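Local coordinates for protein acyl-CoA dehydrogenase (Bacillus anthracis, PDB 3OWA) that probably oxidises acyl-CoA thioesters to the corresponding enoyl-CoAs, using bound FAD as the electron acceptor, as other acyl-CoA dehydrogenases do, at residues N50-P54 against R107-F111; K227-K231 against R399-I403; T276-A280 against G368-L372; V376-V380 against I394-Y398. All blocks are in the same frame, centred on the assembly; numbering follows the deposited sequence.

Contact 1. Residues N50-P54 against R107-F111; sequences NEVLP and RAGGF
Residues N50-V52 are helical, in the C-terminal part of helix 35-52, with a wider pi-type turn. V52 (chi1 t) points its CA-to-CB bond at R107-F111 and sets CG1 against two partners, 3.8 Å from A108 CB and 3.8 Å from CD2 of F111. L53 (chi1 m, chi2 t) leaves the backbone sideways but brings its end in: CD1 lies 3.7 Å from R107 NE and CD2 4.1 Å from A108 CA. The closest CA pair is L53 and A108, 6.5 Å apart. In the partner, the R107 side chain (chi1 t, chi2 p, chi3 t) reaches across to L53 and also touches I48 and V49 of helix 35-52, and G109 turns the chain with positive phi (54/-131). F111 N donates a hydrogen bond to A108 O (3.1 Å) as helix 110-122 starts; F111 (chi1 t) points its CA-to-CB bond toward 50-54. No hydrogen bond crosses the 220 Å² interface, and helix 64-76 also packs on F111. This is helix-to-turn packing within the all-alpha N-terminal domain of the acyl-CoA dehydrogenase fold.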
# COMPACT_ATOMS: atom_id res chain seq x y z
N ASN A 50 18.35 -21.52 11.60
CA ASN A 50 19.43 -22.45 11.32
C ASN A 50 19.21 -23.33 10.07
O ASN A 50 20.16 -23.54 9.33
CB ASN A 50 19.74 -23.32 12.54
CG ASN A 50 20.20 -22.50 13.73
OD1 ASN A 50 20.70 -21.39 13.57
ND2 ASN A 50 20.07 -23.05 14.93
N GLU A 51 18.00 -23.83 9.83
CA GLU A 51 17.79 -24.84 8.76
C GLU A 51 17.13 -24.30 7.51
O GLU A 51 17.49 -24.66 6.40
CB GLU A 51 16.98 -26.04 9.27
CG GLU A 51 17.52 -26.61 10.60
CD GLU A 51 18.88 -27.27 10.44
OE1 GLU A 51 18.99 -28.14 9.56
OE2 GLU A 51 19.82 -26.96 11.20
N VAL A 52 16.14 -23.45 7.69
CA VAL A 52 15.33 -23.01 6.56
C VAL A 52 15.94 -21.85 5.78
O VAL A 52 15.96 -21.87 4.52
CB VAL A 52 13.89 -22.65 7.00
CG1 VAL A 52 13.06 -22.11 5.82
CG2 VAL A 52 13.22 -23.88 7.57
N LEU A 53 16.38 -20.82 6.50
CA LEU A 53 16.85 -19.60 5.83
C LEU A 53 18.03 -19.79 4.87
O LEU A 53 18.07 -19.14 3.81
CB LEU A 53 17.11 -18.44 6.80
CG LEU A 53 15.91 -17.96 7.59
CD1 LEU A 53 16.32 -16.71 8.44
CD2 LEU A 53 14.66 -17.65 6.68
N PRO A 54 18.98 -20.66 5.23
CA PRO A 54 20.06 -20.90 4.31
C PRO A 54 19.57 -21.50 2.97
O PRO A 54 20.32 -21.45 2.02
CB PRO A 54 20.90 -21.96 5.03
CG PRO A 54 20.71 -21.63 6.52
CD PRO A 54 19.21 -21.26 6.56
N ARG A 107 8.95 -15.85 9.57
CA ARG A 107 10.31 -15.46 9.19
C ARG A 107 10.72 -16.06 7.82
O ARG A 107 11.53 -15.46 7.09
CB ARG A 107 11.27 -15.83 10.34
CG ARG A 107 12.74 -15.56 10.08
CD ARG A 107 13.17 -14.14 10.53
NE ARG A 107 14.61 -13.97 10.30
CZ ARG A 107 15.53 -14.04 11.25
NH1 ARG A 107 15.17 -14.22 12.52
NH2 ARG A 107 16.82 -13.92 10.94
N ALA A 108 10.12 -17.19 7.43
CA ALA A 108 10.59 -17.93 6.29
C ALA A 108 9.77 -17.61 5.05
O ALA A 108 9.69 -18.44 4.15
CB ALA A 108 10.54 -19.43 6.59
N GLY A 109 9.12 -16.44 5.01
CA GLY A 109 8.36 -16.04 3.83
C GLY A 109 7.34 -17.09 3.41
O GLY A 109 6.52 -17.55 4.22
N GLY A 110 7.35 -17.42 2.13
CA GLY A 110 6.37 -18.35 1.58
C GLY A 110 6.42 -19.74 2.18
O GLY A 110 5.46 -20.47 2.12
N PHE A 111 7.55 -20.15 2.74
CA PHE A 111 7.55 -21.41 3.44
C PHE A 111 6.57 -21.44 4.62
O PHE A 111 6.21 -22.52 5.08
CB PHE A 111 9.00 -21.76 3.89
CG PHE A 111 9.17 -23.19 4.30
CD1 PHE A 111 8.98 -24.22 3.37
CD2 PHE A 111 9.50 -23.52 5.61
CE1 PHE A 111 9.13 -25.55 3.75
CE2 PHE A 111 9.64 -24.85 5.99
CZ PHE A 111 9.47 -25.86 5.07

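Contact 2. Residues K227-K231 against R399-I403; sequences KMGIK and RDSRI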
# COMPACT_ATOMS: atom_id res chain seq x y z
N LYS A 227 3.86 -16.12 -9.79
CA LYS A 227 3.18 -15.30 -8.81
C LYS A 227 3.98 -14.06 -8.49
O LYS A 227 5.23 -14.09 -8.54
CB LYS A 227 3.00 -16.08 -7.45
CG LYS A 227 2.23 -17.41 -7.66
CD LYS A 227 1.67 -18.04 -6.36
CE LYS A 227 2.71 -18.45 -5.27
NZ LYS A 227 3.85 -19.25 -5.82
N MSE A 228 3.30 -13.07 -7.92
CA MSE A 228 4.00 -11.83 -7.48
C MSE A 228 4.98 -12.09 -6.34
O MSE A 228 6.08 -11.52 -6.28
CB MSE A 228 3.01 -10.86 -6.89
CG MSE A 228 3.66 -9.47 -6.54
SE MSE A 228 2.41 -8.33 -5.70
CE MSE A 228 1.17 -7.88 -7.15
N GLY A 229 4.52 -12.87 -5.39
CA GLY A 229 5.26 -13.10 -4.15
C GLY A 229 4.99 -14.50 -3.62
O GLY A 229 4.40 -15.31 -4.32
N ILE A 230 5.39 -14.75 -2.36
CA ILE A 230 5.41 -16.13 -1.81
C ILE A 230 5.80 -17.15 -2.88
O ILE A 230 5.21 -18.22 -3.05
CB ILE A 230 4.11 -16.54 -1.03
CG1 ILE A 230 2.85 -16.52 -1.91
CG2 ILE A 230 3.97 -15.64 0.22
CD1 ILE A 230 1.58 -17.18 -1.23
N LYS A 231 6.82 -16.81 -3.63
CA LYS A 231 7.25 -17.64 -4.76
C LYS A 231 7.68 -19.04 -4.38
O LYS A 231 7.56 -19.95 -5.17
CB LYS A 231 8.39 -16.95 -5.49
CG LYS A 231 7.90 -15.68 -6.26
CD LYS A 231 9.09 -15.02 -6.95
CE LYS A 231 8.63 -13.92 -7.88
NZ LYS A 231 9.75 -13.47 -8.77
N ARG A 399 6.51 -7.98 -1.39
CA ARG A 399 5.76 -8.80 -2.40
C ARG A 399 4.92 -9.92 -1.74
O ARG A 399 3.79 -10.13 -2.12
CB ARG A 399 6.66 -9.40 -3.48
CG ARG A 399 7.25 -8.36 -4.47
CD ARG A 399 8.13 -8.99 -5.55
NE ARG A 399 9.38 -9.50 -4.99
CZ ARG A 399 9.63 -10.76 -4.64
NH1 ARG A 399 8.72 -11.72 -4.83
NH2 ARG A 399 10.83 -11.08 -4.16
N ASP A 400 5.44 -10.56 -0.69
CA ASP A 400 4.72 -11.67 -0.08
C ASP A 400 3.45 -11.15 0.59
O ASP A 400 2.47 -11.90 0.71
CB ASP A 400 5.59 -12.36 1.01
CG ASP A 400 6.83 -13.10 0.45
OD1 ASP A 400 6.99 -13.36 -0.79
OD2 ASP A 400 7.69 -13.47 1.32
N SER A 401 3.49 -9.93 1.14
CA SER A 401 2.43 -9.43 2.01
C SER A 401 1.13 -9.29 1.22
O SER A 401 0.03 -9.52 1.75
CB SER A 401 2.83 -8.03 2.54
OG SER A 401 1.73 -7.34 3.14
N ARG A 402 1.25 -8.96 -0.06
CA ARG A 402 0.06 -8.41 -0.79
C ARG A 402 -1.13 -9.42 -0.83
O ARG A 402 -2.36 -9.03 -0.82
CB ARG A 402 0.51 -7.92 -2.18
CG ARG A 402 -0.63 -7.26 -3.03
CD ARG A 402 -1.16 -6.05 -2.18
NE ARG A 402 -2.36 -5.39 -2.70
CZ ARG A 402 -3.62 -5.82 -2.52
NH1 ARG A 402 -3.90 -6.92 -1.83
NH2 ARG A 402 -4.62 -5.11 -3.02
N ILE A 403 -0.79 -10.70 -0.83
CA ILE A 403 -1.81 -11.76 -0.99
C ILE A 403 -2.58 -11.92 0.32
O ILE A 403 -3.72 -12.43 0.31
CB ILE A 403 -1.19 -13.12 -1.53
CG1 ILE A 403 -2.24 -14.20 -1.87
CG2 ILE A 403 -0.23 -13.72 -0.49
CD1 ILE A 403 -3.22 -13.79 -2.93
O HOH W 1 8.52 -14.32 -2.96
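R399 extends its side chain along the bend of K227-K231 until its guanidinium meets the backbone: NH1 donates to the carbonyl O of M228, a selenomethionine (3.0 Å, 165°), and lies 3.8 Å from K231 CE. NE of R399 is held by E395, one turn back. D400 makes the second polar bridge, its OD1 accepting from I230 N at 2.6 Å, while its OD2 pairs with R396. Water 1 joins the two bridges, accepting from R399 NH1 (3.2 Å) and K231 N (3.1 Å) and donating to D400 OD1 (2.8 Å). The loop can come this close, with G229 CA only 4.3 Å from D400 CA, because G229 is bare: a CB there would clash with R399 O. I230 follows in a left-handed conformation (35/45) and packs CG2 on D400 CB (3.7 Å) and CD1 on I403 CG2 (4.0 Å). SE of M228 rests on CB of R402 (4.0 Å); the R402 guanidinium leads away to a salt bridge with D377 of the second subunit. K227 and I403 both touch FAD, so the contact ties the middle and C-terminal domains together beside the cofactor. The loop lies between strands 219-221 and 235-240 of the middle domain and packs on the C-terminal part of helix 393-401, whose S401 turns the other way, onto L372 and V376 of helix 358-383.

Contact 3. Residues T276-A280 against G368-L372; sequences TVGSA and GSEVL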
# COMPACT_ATOMS: atom_id res chain seq x y z
N THR A 276 0.82 -12.62 10.17
CA THR A 276 1.14 -11.26 9.74
C THR A 276 1.79 -10.49 10.89
O THR A 276 2.59 -9.58 10.68
CB THR A 276 -0.11 -10.51 9.26
OG1 THR A 276 -1.07 -10.51 10.32
CG2 THR A 276 -0.72 -11.22 7.99
N VAL A 277 1.48 -10.90 12.12
CA VAL A 277 2.03 -10.22 13.28
C VAL A 277 3.51 -10.54 13.38
O VAL A 277 4.32 -9.65 13.72
CB VAL A 277 1.28 -10.59 14.60
CG1 VAL A 277 2.16 -10.36 15.81
CG2 VAL A 277 0.01 -9.73 14.75
N GLY A 278 3.87 -11.80 13.12
CA GLY A 278 5.30 -12.19 13.09
C GLY A 278 6.06 -11.42 12.01
O GLY A 278 7.17 -10.94 12.23
N SER A 279 5.46 -11.29 10.82
CA SER A 279 6.11 -10.56 9.78
C SER A 279 6.24 -9.08 10.08
O SER A 279 7.24 -8.48 9.70
CB SER A 279 5.37 -10.75 8.44
OG SER A 279 5.23 -12.14 8.13
N ALA A 280 5.23 -8.48 10.71
CA ALA A 280 5.31 -7.07 11.02
C ALA A 280 6.43 -6.83 12.02
O ALA A 280 7.14 -5.84 11.90
CB ALA A 280 3.94 -6.52 11.56
N GLY A 368 -4.64 -7.55 11.01
CA GLY A 368 -3.25 -8.02 10.87
C GLY A 368 -2.71 -7.85 9.46
O GLY A 368 -1.58 -7.39 9.26
N SER A 369 -3.49 -8.24 8.47
CA SER A 369 -2.99 -8.13 7.10
C SER A 369 -2.75 -6.66 6.70
O SER A 369 -1.80 -6.35 5.98
CB SER A 369 -3.95 -8.84 6.14
OG SER A 369 -5.26 -8.23 6.16
N GLU A 370 -3.61 -5.74 7.17
CA GLU A 370 -3.43 -4.30 6.89
C GLU A 370 -2.31 -3.63 7.66
O GLU A 370 -1.62 -2.75 7.15
CB GLU A 370 -4.76 -3.51 7.10
CG GLU A 370 -5.76 -4.00 6.09
CD GLU A 370 -6.99 -3.10 5.97
OE1 GLU A 370 -7.34 -2.40 6.95
OE2 GLU A 370 -7.63 -3.12 4.89
N VAL A 371 -2.10 -4.04 8.89
CA VAL A 371 -0.95 -3.55 9.62
C VAL A 371 0.35 -4.03 8.95
O VAL A 371 1.30 -3.27 8.82
CB VAL A 371 -1.01 -4.08 11.12
CG1 VAL A 371 0.34 -3.96 11.78
CG2 VAL A 371 -2.05 -3.27 11.92
N LEU A 372 0.39 -5.30 8.50
CA LEU A 372 1.60 -5.81 7.85
C LEU A 372 1.77 -5.05 6.53
O LEU A 372 2.89 -4.63 6.19
CB LEU A 372 1.49 -7.30 7.55
CG LEU A 372 2.66 -7.89 6.74
CD1 LEU A 372 3.97 -7.66 7.43
CD2 LEU A 372 2.42 -9.37 6.35
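Two helices run side by side in nearly the same direction here, their segment axes approaching to 8.7 Å at an angle of 18°, and the contact buries 275 Å². The backbones come closest at A280-L372 (CA to CA 5.0 Å) and at T276-G368 (5.6 Å), pairs one turn apart on each helix. At the second pair the packing is of side chain against main chain. T276 OG1 sits 3.2 Å from G368 C, a fit that depends on the glycine, since a CB there would fall about 2.5 Å from that oxygen. The hydroxyl makes no hydrogen bond across; its partner is G273 O in its own helix. At the first pair L372 (chi1 t, chi2 p) likewise meets main chain, its CD1 lying against the backbone N of A280 (3.6 Å) as well as S279 CB (3.5 Å). Among side chains, T276 CG2 comes to 4.4 Å from S369 CB, and T276 CB to 4.0 Å from L372 CB. The apolar pairs are those of A280 CB, with L372 CD1 (4.3 Å) and V371 CG1 (4.4 Å). This is close helix packing in the C-terminal helical domain of the acyl-CoA dehydrogenase fold, between helices 257-293 and 358-383. Helix 305-336 lies along one flank, meeting A280 through T318 and V371 through K317; helix 393-401 meets S279 through M397 and L372 through S401.

Contact 4. Residues V376-V380 against I394-Y398; sequences VDEGV and IERMY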
# COMPACT_ATOMS: atom_id res chain seq x y z
N VAL A 376 5.40 -3.23 5.83
CA VAL A 376 6.39 -3.56 4.79
C VAL A 376 6.51 -2.39 3.84
O VAL A 376 7.55 -2.15 3.27
CB VAL A 376 6.08 -4.90 3.97
CG1 VAL A 376 6.11 -6.05 4.89
CG2 VAL A 376 4.68 -4.85 3.30
N ASP A 377 5.45 -1.63 3.67
CA ASP A 377 5.54 -0.49 2.81
C ASP A 377 6.46 0.61 3.43
O ASP A 377 7.24 1.27 2.71
CB ASP A 377 4.16 0.07 2.55
CG ASP A 377 4.20 1.25 1.61
OD1 ASP A 377 4.48 1.01 0.42
OD2 ASP A 377 3.99 2.42 2.04
N GLU A 378 6.39 0.82 4.75
CA GLU A 378 7.26 1.83 5.30
C GLU A 378 8.65 1.26 5.41
O GLU A 378 9.63 2.00 5.43
CB GLU A 378 6.77 2.29 6.67
CG GLU A 378 5.48 3.22 6.58
CD GLU A 378 5.68 4.51 5.72
OE1 GLU A 378 4.67 5.17 5.39
OE2 GLU A 378 6.81 4.85 5.30
N GLY A 379 8.74 -0.06 5.52
CA GLY A 379 10.08 -0.70 5.60
C GLY A 379 10.81 -0.54 4.30
O GLY A 379 12.00 -0.25 4.26
N VAL A 380 10.10 -0.72 3.20
CA VAL A 380 10.71 -0.44 1.96
C VAL A 380 11.14 1.04 1.85
O VAL A 380 12.26 1.31 1.38
CB VAL A 380 9.70 -0.75 0.76
CG1 VAL A 380 10.24 -0.16 -0.51
CG2 VAL A 380 9.49 -2.30 0.63
N ILE A 394 13.53 -7.01 2.83
CA ILE A 394 12.26 -6.24 2.86
C ILE A 394 11.57 -6.25 1.50
O ILE A 394 10.35 -6.10 1.41
CB ILE A 394 12.48 -4.76 3.37
CG1 ILE A 394 11.15 -4.12 3.77
CG2 ILE A 394 13.26 -3.91 2.33
CD1 ILE A 394 10.58 -4.57 5.16
N GLU A 395 12.34 -6.41 0.44
CA GLU A 395 11.77 -6.43 -0.90
C GLU A 395 10.87 -7.68 -1.10
O GLU A 395 9.77 -7.62 -1.69
CB GLU A 395 12.92 -6.42 -1.90
CG GLU A 395 12.53 -6.39 -3.42
CD GLU A 395 12.14 -7.76 -4.04
OE1 GLU A 395 11.51 -7.74 -5.11
OE2 GLU A 395 12.49 -8.87 -3.53
N ARG A 396 11.34 -8.82 -0.63
CA ARG A 396 10.52 -10.06 -0.67
C ARG A 396 9.30 -9.99 0.24
O ARG A 396 8.23 -10.42 -0.15
CB ARG A 396 11.39 -11.25 -0.18
CG ARG A 396 10.75 -12.59 -0.61
CD ARG A 396 11.27 -13.66 0.40
NE ARG A 396 10.57 -13.46 1.67
CZ ARG A 396 11.14 -13.38 2.87
NH1 ARG A 396 10.37 -13.22 3.95
NH2 ARG A 396 12.46 -13.52 3.01
N MSE A 397 9.47 -9.42 1.44
CA MSE A 397 8.35 -9.25 2.35
C MSE A 397 7.25 -8.37 1.76
O MSE A 397 6.04 -8.64 1.94
CB MSE A 397 8.87 -8.60 3.64
CG MSE A 397 9.72 -9.63 4.45
SE MSE A 397 10.25 -8.82 6.10
CE MSE A 397 8.54 -8.73 6.92
N TYR A 398 7.68 -7.30 1.11
CA TYR A 398 6.74 -6.40 0.44
C TYR A 398 5.87 -7.18 -0.54
O TYR A 398 4.60 -6.99 -0.58
CB TYR A 398 7.50 -5.22 -0.27
CG TYR A 398 6.52 -4.25 -0.94
CD1 TYR A 398 5.96 -3.23 -0.20
CD2 TYR A 398 6.15 -4.41 -2.28
CE1 TYR A 398 5.01 -2.33 -0.81
CE2 TYR A 398 5.24 -3.52 -2.90
CZ TYR A 398 4.69 -2.51 -2.15
OH TYR A 398 3.77 -1.64 -2.73
O HOH W 2 2.80 0.08 -1.31
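The main hollow is at G379, where the missing side chain lets I394 come down onto the backbone of helix 358-383. I394 CG1 lies 3.6 Å from G379 C, 3.6 Å from V380 N and 4.1 Å from V376 O; a CB on G379 would strike I394 CD1. V376 is the answering bump, with CG1 against M397 CB (4.0 Å) and O (3.9 Å), and CG2 against Y398 CA (3.9 Å) and CD1 (4.1 Å). One turn on, V380 CG2 fills the gap between Y398 CB (3.6 Å) and I394 CG1 (4.0 Å). The Y398 ring turns its edge to D377, with CE1 3.6 Å from OD1, and water 2 bridges the pair, accepting from Y398 OH (2.4 Å) and donating to D377 OD1 (2.6 Å). D377 OD1 also forms salt bridges with R402 and R405 of the second subunit. The segments run roughly antiparallel (149°, axes 9.1 Å apart) as a helical hairpin in the C-terminal domain. Beneath it, I394 and M397 rest on A283 and I286 of helix 257-293, while V380 and Y398 face the second subunit.

Overall arrangement
From the N terminus, contact 1 closes first, bringing the turn before helix 110-122 back to helix 35-52 within the N-terminal domain. Contact 2 opens later, in the middle domain, and closes at 399-403; within its long span lie contact 3 and then contact 4, one after the other. Contacts 3 and 4 share helix 358-383, and contacts 2 and 4 share helix 393-401, so the C-terminal helices form a continuous block. Contact 1 touches that block where G109 CA meets R396 NH1 (3.5 Å) and D400 OD2 (3.7 Å). Parts of the N-terminal, middle and first C-terminal domains thus meet round helix 393-401, and contacts 2 and 4 also reach the second subunit.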